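Side-chain contacts in putative phophotriesterase (Proteus mirabilis, PDB 3RHG), which probably hydrolyses ester bonds with the help of two divalent metal ions and belongs to the phosphotriesterase family: residues His229-Gly234 against Met271-Ala276; Leu250-Ile255 against Ala278-Arg283; Leu257-Pro262 against Lys298-Lys303; Val315-Leu320 against Asp331-Asp336. All blocks are in the same frame, centred on the assembly; numbering follows the deposited sequence. Where two conformers were deposited one is given.

How the contacts relate
All four contacts are buried, but they serve different layers of one barrel-shaped fold. Contacts 1 and 2 both use helix 270-282 and touch each other: contact 1 ties it through water to the loop that carries a zinc ligand, while contact 2 packs it on strand 249-252 with apolar groups alone. Contact 3 joins the loops after strands 249-252 and 289-291 and mixes aliphatic packing with an amide. Each of these three also has a residue touching the bound benzoic acid. Contact 4 lies in the outer layer, between helices 311-322 and 327-333, and touches contacts 1 and 2 through F316 and L320; its leucines and cysteine meet without polar bonds. Like contact 3, it has residues that reach the second subunit.

Contact 1 (His229-Gly234 against Met271-Ala276). With ZN (zinc ion), chain C; BEZ (benzoic acid), chain D.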
# COMPACT_ATOMS: atom_id res chain seq x y z
N HIS A 229 -14.04 -11.19 -5.51
CA HIS A 229 -13.64 -9.84 -5.81
C HIS A 229 -14.76 -8.84 -5.49
O HIS A 229 -15.04 -7.91 -6.25
CB HIS A 229 -13.21 -9.73 -7.28
CG HIS A 229 -12.34 -10.86 -7.74
ND1 HIS A 229 -11.38 -11.44 -6.94
CD2 HIS A 229 -12.28 -11.51 -8.93
CE1 HIS A 229 -10.79 -12.42 -7.60
NE2 HIS A 229 -11.30 -12.48 -8.81
N SER A 230 -15.39 -9.03 -4.34
CA SER A 230 -16.38 -8.08 -3.87
C SER A 230 -15.69 -6.84 -3.30
O SER A 230 -16.35 -5.82 -3.07
CB SER A 230 -17.27 -8.73 -2.80
OG SER A 230 -18.02 -9.81 -3.35
N ASP A 231 -14.37 -6.91 -3.06
CA ASP A 231 -13.67 -5.84 -2.34
C ASP A 231 -13.87 -4.45 -2.97
O ASP A 231 -14.14 -3.49 -2.26
CB ASP A 231 -12.16 -6.12 -2.18
CG ASP A 231 -11.86 -7.58 -1.83
OD1 ASP A 231 -11.11 -7.79 -0.86
OD2 ASP A 231 -12.36 -8.51 -2.53
N PRO A 232 -13.74 -4.33 -4.31
CA PRO A 232 -13.81 -2.97 -4.85
C PRO A 232 -15.21 -2.36 -4.84
O PRO A 232 -15.35 -1.18 -5.19
CB PRO A 232 -13.30 -3.13 -6.30
CG PRO A 232 -12.50 -4.43 -6.28
CD PRO A 232 -13.31 -5.30 -5.34
N SER A 233 -16.23 -3.15 -4.47
CA SER A 233 -17.56 -2.58 -4.29
C SER A 233 -17.90 -2.34 -2.82
O SER A 233 -19.05 -2.08 -2.47
CB SER A 233 -18.65 -3.41 -4.98
OG SER A 233 -18.71 -4.74 -4.49
N GLY A 234 -16.87 -2.36 -1.97
CA GLY A 234 -17.11 -2.29 -0.51
C GLY A 234 -17.73 -0.96 -0.06
O GLY A 234 -18.40 -0.92 0.98
N MET A 271 -7.52 -0.86 5.11
CA MET A 271 -8.44 -0.13 5.99
C MET A 271 -9.80 0.11 5.34
O MET A 271 -10.81 0.10 6.04
CB MET A 271 -7.83 1.20 6.48
CG MET A 271 -6.65 1.03 7.43
SD MET A 271 -6.95 -0.09 8.82
CE MET A 271 -8.17 0.81 9.75
N ASP A 272 -9.84 0.33 4.03
CA ASP A 272 -11.13 0.46 3.31
C ASP A 272 -11.94 -0.81 3.55
O ASP A 272 -13.15 -0.77 3.78
CB ASP A 272 -10.95 0.57 1.78
CG ASP A 272 -10.42 1.92 1.30
OD1 ASP A 272 -10.64 2.95 1.98
OD2 ASP A 272 -9.81 1.93 0.19
N THR A 273 -11.28 -1.95 3.42
CA THR A 273 -12.00 -3.24 3.50
C THR A 273 -12.36 -3.58 4.95
O THR A 273 -13.40 -4.18 5.21
CB THR A 273 -11.19 -4.31 2.81
OG1 THR A 273 -11.14 -3.97 1.41
CG2 THR A 273 -11.85 -5.69 2.94
N VAL A 274 -11.51 -3.18 5.90
CA VAL A 274 -11.86 -3.30 7.32
C VAL A 274 -13.21 -2.60 7.56
O VAL A 274 -14.10 -3.18 8.17
CB VAL A 274 -10.77 -2.69 8.23
CG1 VAL A 274 -11.25 -2.60 9.68
CG2 VAL A 274 -9.48 -3.52 8.14
N GLU A 275 -13.36 -1.38 7.06
CA GLU A 275 -14.59 -0.63 7.26
C GLU A 275 -15.80 -1.25 6.52
O GLU A 275 -16.90 -1.31 7.07
CB GLU A 275 -14.41 0.83 6.82
CG GLU A 275 -15.61 1.71 7.18
CD GLU A 275 -15.95 1.71 8.68
OE1 GLU A 275 -15.03 1.67 9.54
OE2 GLU A 275 -17.16 1.76 9.01
N ALA A 276 -15.59 -1.72 5.30
CA ALA A 276 -16.67 -2.34 4.54
C ALA A 276 -17.15 -3.60 5.27
O ALA A 276 -18.35 -3.79 5.46
CB ALA A 276 -16.20 -2.70 3.12
ZN ZN C . -10.72 -13.68 -10.35
C BEZ D . -9.10 -8.35 -12.03
O1 BEZ D . -10.30 -8.61 -12.29
O2 BEZ D . -8.38 -7.81 -12.91
C1 BEZ D . -8.52 -8.66 -10.69
C2 BEZ D . -9.25 -9.39 -9.74
C3 BEZ D . -8.68 -9.68 -8.50
C4 BEZ D . -7.40 -9.24 -8.20
C5 BEZ D . -6.69 -8.51 -9.14
C6 BEZ D . -7.23 -8.22 -10.39
O HOH W 1 -9.61 -5.73 0.06
O HOH W 2 -13.62 -3.12 0.40
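G234 and A276 make the closest direct contact: the carbonyl oxygen of G234 lies 3.5 Å from CB of A276. Their CA atoms approach to 5.1 Å, a closeness suited to a residue without a side chain facing one with a single methyl.

The second link is polar and runs through water. One water donates to D231 OD1 at 2.7 Å, another donates to the backbone O of D231, and both are hydrogen-bonded to T273 OG1. A threonine suits this place because one hydroxyl can serve two waters while its methyl packs against F252 and F316. D231 also accepts at OD1 from the backbone N of M254, which holds the carboxylate in position.

Within the loop, S233 N and S233 OG both donate to S230 O from the same face of its carbonyl plane, OG at 3.0 Å, so the turn is closed twice over.

At the head of this loop stands the metal ligand. H229 NE2 binds zinc at 2.0 Å, in a site shared with E166 and H199, and its ND1 is hydrogen-bonded to D253. BEZ C3 sits over the centre of the imidazole, 3.5 Å above its plane.

Bonds at both nitrogens hold the H229 ring, while farther along the same loop D231 meets helix 270-282 through two waters, with no direct hydrogen bond across the contact.

Contact 2 (Leu250-Ile255 against Ala278-Arg283); sequences LEFDMI and ATLIER. With BEZ (benzoic acid), chain D.
L280 gives up the most surface here, and one of its methyls does nearly all the touching. CD1 of L280 lies 3.8 Å from CZ of F252 and almost as near to CE2, so the methyl meets the far end of the phenyl ring on an oblique approach. With chi1 at -71° and chi2 at 180°, the leucine is stretched out from the helix toward the strand, which puts CD1 at the leading end.

F252 suits the strand side because its long flat ring spans much of the gap between sheet and helix; the nearest CA atoms of the two segments, those of L250 and L280, are still 10.2 Å apart. L250 adds a looser contact, its CD1 standing 4.5 Å from L280 CD1. Strand alternation turns both L250 and F252 toward the helix, whereas E251 between them touches P22 and H23 of strand 19-24. Just past the strand, M254 reaches the ligand, with CE 3.8 Å from BEZ C4.

The pairing belongs to the beta-alpha-beta crossover from strand 249-252 through helix 270-282 to strand 289-291. I289 of the latter strand touches both F252 and L280, and Q240 of helix 237-245 touches the same two residues, so the L280 methyl is wedged where two helices cover neighbouring strands.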
# COMPACT_ATOMS: atom_id res chain seq x y z
N LEU A 250 -20.62 -13.02 -0.05
CA LEU A 250 -19.70 -12.05 -0.62
C LEU A 250 -18.30 -12.39 -0.16
O LEU A 250 -18.05 -12.51 1.04
CB LEU A 250 -20.05 -10.60 -0.23
CG LEU A 250 -21.36 -10.07 -0.83
CD1 LEU A 250 -21.48 -8.55 -0.52
CD2 LEU A 250 -21.43 -10.30 -2.33
N GLU A 251 -17.37 -12.52 -1.10
CA GLU A 251 -16.00 -12.85 -0.78
C GLU A 251 -15.10 -11.64 -1.00
O GLU A 251 -15.05 -11.08 -2.12
CB GLU A 251 -15.53 -14.02 -1.65
CG GLU A 251 -14.08 -14.40 -1.47
CD GLU A 251 -13.77 -15.63 -2.30
OE1 GLU A 251 -13.33 -15.50 -3.49
OE2 GLU A 251 -14.02 -16.73 -1.79
N PHE A 252 -14.44 -11.22 0.07
CA PHE A 252 -13.45 -10.16 0.05
C PHE A 252 -12.13 -10.88 -0.02
O PHE A 252 -11.57 -11.26 1.01
CB PHE A 252 -13.57 -9.27 1.30
CG PHE A 252 -14.83 -8.43 1.32
CD1 PHE A 252 -14.78 -7.08 0.98
CD2 PHE A 252 -16.05 -9.00 1.65
CE1 PHE A 252 -15.95 -6.30 0.98
CE2 PHE A 252 -17.23 -8.25 1.67
CZ PHE A 252 -17.18 -6.89 1.35
N ASP A 253 -11.67 -11.12 -1.24
CA ASP A 253 -10.50 -11.95 -1.43
C ASP A 253 -9.28 -11.16 -1.92
O ASP A 253 -8.30 -11.75 -2.39
CB ASP A 253 -10.83 -13.08 -2.43
CG ASP A 253 -11.54 -12.57 -3.66
OD1 ASP A 253 -11.18 -11.47 -4.10
OD2 ASP A 253 -12.48 -13.23 -4.15
N MET A 254 -9.30 -9.83 -1.77
CA MET A 254 -8.17 -9.00 -2.23
C MET A 254 -7.53 -8.32 -1.04
O MET A 254 -6.94 -7.25 -1.15
CB MET A 254 -8.65 -7.98 -3.27
CG MET A 254 -9.27 -8.66 -4.47
SD MET A 254 -10.27 -7.56 -5.51
CE MET A 254 -9.03 -6.47 -6.17
N ILE A 255 -7.66 -8.95 0.12
CA ILE A 255 -7.21 -8.29 1.34
C ILE A 255 -5.71 -8.28 1.39
O ILE A 255 -5.07 -9.34 1.38
CB ILE A 255 -7.84 -8.97 2.59
CG1 ILE A 255 -9.35 -8.75 2.58
CG2 ILE A 255 -7.22 -8.41 3.91
CD1 ILE A 255 -10.10 -9.53 3.65
N ALA A 278 -16.61 -4.54 8.44
CA ALA A 278 -17.14 -4.20 9.78
C ALA A 278 -18.57 -3.71 9.63
O ALA A 278 -19.45 -4.10 10.39
CB ALA A 278 -16.28 -3.13 10.47
N THR A 279 -18.81 -2.84 8.64
CA THR A 279 -20.16 -2.30 8.44
C THR A 279 -21.19 -3.38 8.06
O THR A 279 -22.32 -3.40 8.58
CB THR A 279 -20.15 -1.11 7.46
OG1 THR A 279 -19.31 -0.08 8.01
CG2 THR A 279 -21.56 -0.55 7.24
N LEU A 280 -20.81 -4.30 7.18
CA LEU A 280 -21.69 -5.39 6.84
C LEU A 280 -22.01 -6.25 8.06
O LEU A 280 -23.14 -6.69 8.22
CB LEU A 280 -21.06 -6.26 5.74
CG LEU A 280 -21.01 -5.62 4.34
CD1 LEU A 280 -20.35 -6.60 3.35
CD2 LEU A 280 -22.41 -5.22 3.84
N ILE A 281 -21.01 -6.50 8.91
CA ILE A 281 -21.24 -7.29 10.14
C ILE A 281 -22.24 -6.55 11.02
O ILE A 281 -23.13 -7.16 11.62
CB ILE A 281 -19.90 -7.56 10.91
CG1 ILE A 281 -19.01 -8.48 10.04
CG2 ILE A 281 -20.16 -8.10 12.33
CD1 ILE A 281 -17.57 -8.60 10.50
N GLU A 282 -22.09 -5.23 11.12
CA GLU A 282 -22.98 -4.46 11.98
C GLU A 282 -24.40 -4.41 11.42
O GLU A 282 -25.37 -4.25 12.17
CB GLU A 282 -22.40 -3.06 12.26
CG GLU A 282 -21.17 -3.16 13.15
CD GLU A 282 -20.38 -1.88 13.27
OE1 GLU A 282 -20.53 -0.99 12.41
OE2 GLU A 282 -19.60 -1.78 14.24
N ARG A 283 -24.52 -4.60 10.11
CA ARG A 283 -25.80 -4.69 9.43
C ARG A 283 -26.39 -6.10 9.51
O ARG A 283 -27.49 -6.34 9.02
CB ARG A 283 -25.69 -4.26 7.95
CG ARG A 283 -25.52 -2.74 7.71
CD ARG A 283 -26.86 -2.00 7.71
NE ARG A 283 -27.57 -2.16 6.44
CZ ARG A 283 -27.46 -1.32 5.41
NH1 ARG A 283 -26.68 -0.25 5.50
NH2 ARG A 283 -28.13 -1.55 4.29
C BEZ D . -9.10 -8.35 -12.03
O1 BEZ D . -10.30 -8.61 -12.29
O2 BEZ D . -8.38 -7.81 -12.91
C1 BEZ D . -8.52 -8.66 -10.69
C2 BEZ D . -9.25 -9.39 -9.74
C3 BEZ D . -8.68 -9.68 -8.50
C4 BEZ D . -7.40 -9.24 -8.20
C5 BEZ D . -6.69 -8.51 -9.14
C6 BEZ D . -7.23 -8.22 -10.39

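Contact 3 (Leu257-Pro262 against Lys298-Lys303). With BEZ (benzoic acid), chain D.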
# COMPACT_ATOMS: atom_id res chain seq x y z
N LEU A 257 -3.95 -6.92 -1.05
CA LEU A 257 -3.44 -7.00 -2.41
C LEU A 257 -2.44 -5.84 -2.71
O LEU A 257 -1.32 -6.05 -3.21
CB LEU A 257 -4.61 -7.06 -3.40
CG LEU A 257 -4.27 -7.00 -4.89
CD1 LEU A 257 -3.56 -8.25 -5.24
CD2 LEU A 257 -5.51 -6.84 -5.71
N ASP A 258 -2.84 -4.62 -2.38
CA ASP A 258 -1.94 -3.45 -2.36
C ASP A 258 -1.30 -3.19 -3.72
O ASP A 258 -0.10 -2.89 -3.80
CB ASP A 258 -0.83 -3.59 -1.31
CG ASP A 258 -1.35 -3.59 0.14
OD1 ASP A 258 -2.57 -3.41 0.40
OD2 ASP A 258 -0.50 -3.77 1.03
N ILE A 259 -2.10 -3.29 -4.78
CA ILE A 259 -1.58 -3.10 -6.14
C ILE A 259 -2.54 -2.19 -6.88
O ILE A 259 -3.77 -2.24 -6.67
CB ILE A 259 -1.48 -4.45 -6.90
CG1 ILE A 259 -0.47 -5.38 -6.22
CG2 ILE A 259 -1.09 -4.24 -8.36
CD1 ILE A 259 -0.48 -6.83 -6.81
N SER A 260 -1.97 -1.35 -7.74
CA SER A 260 -2.76 -0.53 -8.64
C SER A 260 -2.54 -1.04 -10.07
O SER A 260 -1.40 -1.20 -10.53
CB SER A 260 -2.37 0.95 -8.50
OG SER A 260 -2.48 1.38 -7.14
N PHE A 261 -3.64 -1.29 -10.77
CA PHE A 261 -3.57 -1.79 -12.12
C PHE A 261 -3.74 -0.64 -13.11
O PHE A 261 -4.53 0.28 -12.89
CB PHE A 261 -4.61 -2.90 -12.30
CG PHE A 261 -4.43 -4.03 -11.33
CD1 PHE A 261 -3.55 -5.06 -11.61
CD2 PHE A 261 -5.09 -4.02 -10.10
CE1 PHE A 261 -3.35 -6.08 -10.71
CE2 PHE A 261 -4.90 -5.04 -9.19
CZ PHE A 261 -4.04 -6.08 -9.48
N PRO A 262 -2.96 -0.66 -14.19
CA PRO A 262 -3.05 0.47 -15.12
C PRO A 262 -4.45 0.67 -15.72
O PRO A 262 -4.84 1.80 -16.01
CB PRO A 262 -2.03 0.13 -16.20
CG PRO A 262 -1.04 -0.78 -15.52
CD PRO A 262 -1.75 -1.46 -14.37
N LYS A 298 3.88 -13.23 -8.06
CA LYS A 298 5.00 -13.47 -7.17
C LYS A 298 5.21 -12.29 -6.22
O LYS A 298 5.72 -12.47 -5.12
CB LYS A 298 6.30 -13.79 -7.95
CG LYS A 298 6.25 -15.10 -8.73
CD LYS A 298 7.63 -15.50 -9.20
CE LYS A 298 7.58 -16.73 -10.07
NZ LYS A 298 8.94 -17.13 -10.55
N GLN A 299 4.84 -11.08 -6.66
CA GLN A 299 5.05 -9.91 -5.83
C GLN A 299 4.21 -9.96 -4.55
O GLN A 299 4.49 -9.23 -3.59
CB GLN A 299 4.72 -8.62 -6.59
CG GLN A 299 3.24 -8.38 -6.72
CD GLN A 299 2.97 -7.22 -7.65
OE1 GLN A 299 2.96 -7.38 -8.87
NE2 GLN A 299 2.77 -6.03 -7.09
N MET A 300 3.19 -10.81 -4.52
CA MET A 300 2.35 -10.89 -3.34
C MET A 300 2.94 -11.76 -2.22
O MET A 300 2.48 -11.71 -1.07
CB MET A 300 0.95 -11.37 -3.70
CG MET A 300 0.27 -10.44 -4.68
SD MET A 300 -1.35 -10.97 -5.22
CE MET A 300 -2.30 -10.91 -3.67
N TRP A 301 3.94 -12.57 -2.56
CA TRP A 301 4.58 -13.40 -1.54
C TRP A 301 5.26 -12.53 -0.48
O TRP A 301 5.88 -11.51 -0.82
CB TRP A 301 5.64 -14.27 -2.21
CG TRP A 301 5.09 -15.34 -3.08
CD1 TRP A 301 3.83 -15.89 -3.05
CD2 TRP A 301 5.82 -16.06 -4.07
NE1 TRP A 301 3.73 -16.89 -3.98
CE2 TRP A 301 4.94 -17.01 -4.63
CE3 TRP A 301 7.13 -15.97 -4.57
CZ2 TRP A 301 5.33 -17.88 -5.66
CZ3 TRP A 301 7.52 -16.84 -5.57
CH2 TRP A 301 6.62 -17.79 -6.10
N ALA A 302 5.15 -12.92 0.79
CA ALA A 302 5.82 -12.20 1.88
C ALA A 302 7.34 -12.11 1.71
O ALA A 302 7.95 -11.10 2.07
CB ALA A 302 5.46 -12.81 3.24
N LYS A 303 7.96 -13.17 1.17
CA LYS A 303 9.41 -13.17 0.95
C LYS A 303 9.84 -12.05 -0.01
O LYS A 303 11.01 -11.63 -0.05
CB LYS A 303 9.88 -14.55 0.44
CG LYS A 303 9.33 -14.92 -0.94
CD LYS A 303 9.36 -16.43 -1.19
CE LYS A 303 10.67 -16.86 -1.81
NZ LYS A 303 11.83 -16.40 -1.01
C BEZ D . -9.10 -8.35 -12.03
O1 BEZ D . -10.30 -8.61 -12.29
O2 BEZ D . -8.38 -7.81 -12.91
C1 BEZ D . -8.52 -8.66 -10.69
C2 BEZ D . -9.25 -9.39 -9.74
C3 BEZ D . -8.68 -9.68 -8.50
C4 BEZ D . -7.40 -9.24 -8.20
C5 BEZ D . -6.69 -8.51 -9.14
C6 BEZ D . -7.23 -8.22 -10.39
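L257 meets M300 at the start of the first loop, its two methyls serving different partners. CD1 presses on the thioether end of M300, 3.3 Å from CE, a tighter fit than carbon atoms usually make, and SD is scarcely farther away. The methionine is bent at its last torsion (chi3 64°), which folds CE beside the leucine. The other branch of L257, CD2, faces the ligand at 3.9 Å from BEZ C4; a forked side chain thus suits a position between the neighbouring loop and the pocket.

D258 turns its carboxylate to N307, and the chain then brings I259 back into the contact. CD1 of I259 lies over the flat face of the Q299 amide, 3.4 Å from NE2, and more loosely beside M300 CG at 4.3 Å. The amide can afford this apolar cover because its edges are occupied: OE1 is hydrogen-bonded to N68 and NE2 to the carbonyl of L58, which fixes the plane that the isoleucine rests on.

F261 follows, lining the pocket. CG2 of I259 covers one face of its ring, 3.6 Å above the plane and toward the rim, while the opposite face receives the ligand, with CZ of F261 3.6 Å from BEZ C5. L257 CD2 lies at the ring edge, in its plane.

The two loops follow strands 249-252 and 289-291, and such loops at the C-terminal ends of the strands form the ligand pocket of a (beta/alpha)8 barrel. Here the second loop backs the hydrophobic wall that the first presents to benzoic acid.

Contact 4 (Val315-Leu320 against Asp331-Asp336); sequences VFLSLL and DKLCID
L320 and L333 reach toward each other tip to tip, their CD1 methyls only 3.4 Å apart, closer than carbon atoms normally come. Both leucines stand away from their backbones in the same way, CG opposite the carbonyl carbon (chi1 -69° and -74°), and each extends its chain from there, so the bumps meet head on rather than sliding past.

One turn earlier on helix 311-322, the fit is of a different shape. L317 presents a fork of two methyls, and SG of C334 sits at its mouth, 3.9 Å from CD1 and 4.1 Å from CD2. A cysteine suits this hollow: its short side chain ends in a single large, weakly polar sulfur that packs like a methyl. L317 CD2 also leans toward L333 CD1 at 4.3 Å, so L333 meets the tip of L320 and only brushes the flank of L317, three residues away on the same helix face.

The backbones stay well separated, the closest CA atoms being those of L317 and D331 at 8.5 Å, and side chains bridge the gap. I330, from helix 327-333, touches both L317 and L320 and widens the apolar patch. L291 of strand 289-291 is touched by L317, L333 and C334 alike, which makes it a common floor. Elsewhere on helix 311-322, S318 and L319 pack on F41 and Y39 of the second subunit.

This is outer-layer packing of a (beta/alpha)8 barrel: consecutive helices joined by leucines over the last strand, with C334 bonded through its backbone to T20 of the first barrel strand, where the barrel closes.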
# COMPACT_ATOMS: atom_id res chain seq x y z
N VAL A 315 -3.36 -10.08 10.59
CA VAL A 315 -3.55 -8.64 10.63
C VAL A 315 -4.98 -8.18 10.41
O VAL A 315 -5.50 -7.42 11.18
CB VAL A 315 -2.68 -7.96 9.60
CG1 VAL A 315 -2.95 -6.49 9.54
CG2 VAL A 315 -1.24 -8.24 9.92
N PHE A 316 -5.63 -8.69 9.39
CA PHE A 316 -7.00 -8.24 9.12
C PHE A 316 -7.95 -8.51 10.32
O PHE A 316 -8.73 -7.63 10.70
CB PHE A 316 -7.56 -8.87 7.84
CG PHE A 316 -8.86 -8.26 7.40
CD1 PHE A 316 -8.86 -7.04 6.73
CD2 PHE A 316 -10.07 -8.91 7.65
CE1 PHE A 316 -10.06 -6.45 6.31
CE2 PHE A 316 -11.29 -8.33 7.23
CZ PHE A 316 -11.27 -7.09 6.53
N LEU A 317 -7.87 -9.70 10.91
CA LEU A 317 -8.73 -10.01 12.06
C LEU A 317 -8.42 -9.11 13.26
O LEU A 317 -9.34 -8.76 14.02
CB LEU A 317 -8.65 -11.50 12.45
CG LEU A 317 -9.13 -12.48 11.36
CD1 LEU A 317 -9.20 -13.92 11.90
CD2 LEU A 317 -10.48 -12.07 10.80
N SER A 318 -7.15 -8.73 13.44
CA SER A 318 -6.76 -7.79 14.51
C SER A 318 -7.33 -6.40 14.25
O SER A 318 -7.78 -5.71 15.18
CB SER A 318 -5.23 -7.66 14.62
OG SER A 318 -4.69 -8.82 15.20
N LEU A 319 -7.28 -5.98 12.99
CA LEU A 319 -7.85 -4.71 12.62
C LEU A 319 -9.36 -4.67 12.87
O LEU A 319 -9.89 -3.65 13.32
CB LEU A 319 -7.52 -4.37 11.16
CG LEU A 319 -6.04 -4.09 10.88
CD1 LEU A 319 -5.81 -3.78 9.37
CD2 LEU A 319 -5.51 -2.96 11.78
N LEU A 320 -10.06 -5.77 12.59
CA LEU A 320 -11.50 -5.83 12.90
C LEU A 320 -11.77 -5.71 14.39
O LEU A 320 -12.74 -5.08 14.80
CB LEU A 320 -12.15 -7.12 12.37
CG LEU A 320 -12.30 -7.27 10.86
CD1 LEU A 320 -12.84 -8.70 10.53
CD2 LEU A 320 -13.21 -6.16 10.30
N ASP A 331 -13.92 -14.83 15.20
CA ASP A 331 -13.49 -16.23 15.24
C ASP A 331 -14.17 -17.09 14.16
O ASP A 331 -13.61 -18.09 13.69
CB ASP A 331 -13.71 -16.84 16.64
CG ASP A 331 -12.78 -16.26 17.70
OD1 ASP A 331 -13.00 -16.51 18.91
OD2 ASP A 331 -11.81 -15.56 17.34
N LYS A 332 -15.36 -16.69 13.74
CA LYS A 332 -16.08 -17.45 12.71
C LYS A 332 -15.66 -17.10 11.28
O LYS A 332 -15.84 -17.92 10.37
CB LYS A 332 -17.60 -17.26 12.85
CG LYS A 332 -18.18 -17.88 14.11
CD LYS A 332 -19.69 -17.61 14.27
CE LYS A 332 -20.18 -18.03 15.65
NZ LYS A 332 -21.65 -17.81 15.85
N LEU A 333 -15.13 -15.89 11.09
CA LEU A 333 -14.94 -15.37 9.73
C LEU A 333 -14.02 -16.22 8.88
O LEU A 333 -14.23 -16.35 7.68
CB LEU A 333 -14.41 -13.93 9.74
CG LEU A 333 -15.42 -12.84 10.14
CD1 LEU A 333 -14.70 -11.51 10.29
CD2 LEU A 333 -16.54 -12.73 9.11
N CYS A 334 -12.99 -16.80 9.51
CA CYS A 334 -11.98 -17.59 8.78
C CYS A 334 -12.05 -19.08 9.10
O CYS A 334 -11.17 -19.84 8.70
CB CYS A 334 -10.57 -17.08 9.07
SG CYS A 334 -10.29 -15.40 8.50
N ILE A 335 -13.06 -19.48 9.89
CA ILE A 335 -13.24 -20.88 10.27
C ILE A 335 -14.63 -21.38 9.90
O ILE A 335 -14.81 -22.01 8.84
CB ILE A 335 -12.96 -21.07 11.78
CG1 ILE A 335 -11.54 -20.59 12.09
CG2 ILE A 335 -13.11 -22.55 12.17
CD1 ILE A 335 -11.18 -20.55 13.56
N ASP A 336 -15.63 -21.06 10.73
CA ASP A 336 -17.00 -21.49 10.46
C ASP A 336 -17.50 -21.06 9.07
O ASP A 336 -18.15 -21.84 8.37
CB ASP A 336 -17.98 -20.96 11.49
CG ASP A 336 -17.57 -21.29 12.91
OD1 ASP A 336 -18.46 -21.69 13.71
OD2 ASP A 336 -16.37 -21.11 13.24